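Local coordinates for protein RNA-dependent RNA Polymerase (Bombyx mori cytoplasmic polyhedrosis virus, PDB 6TZ0) that synthesises RNA on an RNA template, making plus strands by fully conservative transcription and, after core assembly, probably the complementary minus strands of the viral genome, at residues V69-N73 with E74-P78. Residues are numbered along the deposited sequence; the frame is centred on the assembly and turned at random.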
loop_
_atom_site.group_PDB
_atom_site.type_symbol
_atom_site.label_atom_id
_atom_site.label_comp_id
_atom_site.label_asym_id
_atom_site.label_seq_id
_atom_site.Cartn_x
_atom_site.Cartn_y
_atom_site.Cartn_z
ATOM N N VAL A 69 17.255 -38.451 -15.108
ATOM C CA VAL A 69 17.570 -37.733 -13.879
ATOM C C VAL A 69 19.030 -37.297 -13.921
ATOM O O VAL A 69 19.938 -38.127 -14.029
ATOM C CB VAL A 69 17.287 -38.603 -12.647
ATOM C CG1 VAL A 69 17.708 -37.879 -11.390
ATOM C CG2 VAL A 69 15.818 -38.974 -12.578
ATOM N N THR A 70 19.256 -35.988 -13.837
ATOM C CA THR A 70 20.580 -35.392 -13.958
ATOM C C THR A 70 20.753 -34.340 -12.873
ATOM O O THR A 70 19.910 -33.449 -12.733
ATOM C CB THR A 70 20.773 -34.759 -15.340
ATOM O OG1 THR A 70 20.619 -35.761 -16.351
ATOM C CG2 THR A 70 22.154 -34.139 -15.458
ATOM N N ILE A 71 21.831 -34.444 -12.107
ATOM C CA ILE A 71 22.160 -33.493 -11.056
ATOM C C ILE A 71 23.582 -32.987 -11.314
ATOM O O ILE A 71 24.497 -33.805 -11.424
ATOM C CB ILE A 71 22.048 -34.096 -9.652
ATOM C CG1 ILE A 71 20.602 -34.498 -9.381
ATOM C CG2 ILE A 71 22.497 -33.114 -8.599
ATOM C CD1 ILE A 71 20.412 -35.252 -8.122
ATOM N N PRO A 72 23.801 -31.685 -11.419
ATOM C CA PRO A 72 25.131 -31.175 -11.764
ATOM C C PRO A 72 26.104 -31.271 -10.596
ATOM O O PRO A 72 25.727 -31.487 -9.444
ATOM C CB PRO A 72 24.859 -29.716 -12.137
ATOM C CG PRO A 72 23.642 -29.364 -11.366
ATOM C CD PRO A 72 22.806 -30.603 -11.319
ATOM N N ASN A 73 27.386 -31.094 -10.926
ATOM C CA ASN A 73 28.445 -31.273 -9.941
ATOM C C ASN A 73 28.488 -30.120 -8.949
ATOM O O ASN A 73 28.951 -30.295 -7.818
ATOM C CB ASN A 73 29.791 -31.413 -10.651
ATOM C CG ASN A 73 30.852 -32.056 -9.780
ATOM O OD1 ASN A 73 30.581 -32.500 -8.665
ATOM N ND2 ASN A 73 32.076 -32.097 -10.284
ATOM N N GLU A 74 27.987 -28.946 -9.340
ATOM C CA GLU A 74 28.007 -27.775 -8.469
ATOM C C GLU A 74 27.040 -27.888 -7.296
ATOM O O GLU A 74 27.161 -27.122 -6.338
ATOM C CB GLU A 74 27.676 -26.519 -9.272
ATOM C CG GLU A 74 28.718 -26.108 -10.297
ATOM C CD GLU A 74 28.544 -26.797 -11.638
ATOM O OE1 GLU A 74 27.581 -27.574 -11.796
ATOM O OE2 GLU A 74 29.369 -26.554 -12.540
ATOM N N ILE A 75 26.087 -28.810 -7.349
ATOM C CA ILE A 75 25.157 -29.014 -6.247
ATOM C C ILE A 75 25.695 -30.032 -5.252
ATOM O O ILE A 75 25.655 -29.812 -4.040
ATOM C CB ILE A 75 23.778 -29.426 -6.802
ATOM C CG1 ILE A 75 23.233 -28.332 -7.720
ATOM C CG2 ILE A 75 22.793 -29.697 -5.680
ATOM C CD1 ILE A 75 23.016 -27.014 -7.026
ATOM N N THR A 76 26.213 -31.159 -5.746
ATOM C CA THR A 76 26.771 -32.168 -4.852
ATOM C C THR A 76 28.138 -31.751 -4.328
ATOM O O THR A 76 28.482 -32.048 -3.179
ATOM C CB THR A 76 26.863 -33.516 -5.564
ATOM O OG1 THR A 76 27.709 -33.391 -6.711
ATOM C CG2 THR A 76 25.492 -33.980 -6.008
ATOM N N ASN A 77 28.930 -31.060 -5.151
ATOM C CA ASN A 77 30.248 -30.558 -4.773
ATOM C C ASN A 77 30.216 -29.041 -4.891
ATOM O O ASN A 77 30.608 -28.486 -5.930
ATOM C CB ASN A 77 31.341 -31.148 -5.658
ATOM C CG ASN A 77 31.465 -32.640 -5.503
ATOM O OD1 ASN A 77 31.429 -33.166 -4.393
ATOM N ND2 ASN A 77 31.592 -33.338 -6.623
ATOM N N PRO A 78 29.756 -28.339 -3.858
ATOM C CA PRO A 78 29.623 -26.884 -3.959
ATOM C C PRO A 78 30.974 -26.194 -3.903
ATOM O O PRO A 78 31.932 -26.702 -3.318
ATOM C CB PRO A 78 28.775 -26.523 -2.735
ATOM C CG PRO A 78 28.153 -27.795 -2.303
ATOM C CD PRO A 78 29.156 -28.844 -2.618
#
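Asn73 and Asn77, four residues apart, bring their side chains together along one flank of the single turn of helix 73-76, a short surface helix in the N-terminal region of the polymerase that Pro72 precedes as N-cap residue. The backbone defines the turn: Asn77 N donates to Asn73 O at 2.8 Å, whereas the bond from Ile75 N to Pro72 O is weak at 3.4 Å. Because CG of Asn73 stands anti to its own backbone N (chi1 -161°), the amide runs beside the carbonyl carbon and turns OD1 toward Asn77 ND2, although the modelled separation is too short for that bond to be more than doubtful. The two amide planes are turned 72° apart, so the groups meet obliquely rather than stacked.

On another side of the turn the contact is apolar. Pro72 and Ile75 lie side by side and point the same way, CG of the proline 3.8 Å from CG1 of the isoleucine. Ile71 crosses Thr76 at a slant, its CG2 branch 4.1 Å from Thr76 CG2. Leu173 and Leu174 of helix 166-175 touch Ile71 and Ile75 respectively, while Leu235 of helix 224-237 packs on Ile71 and Pro72, placing the turn against both helices. Glu74, its chain bent at chi2 (86°), turns back toward Pro72, and its OE1 comes to the CB edge of the proline ring, 3.5 Å from Pro72 CB.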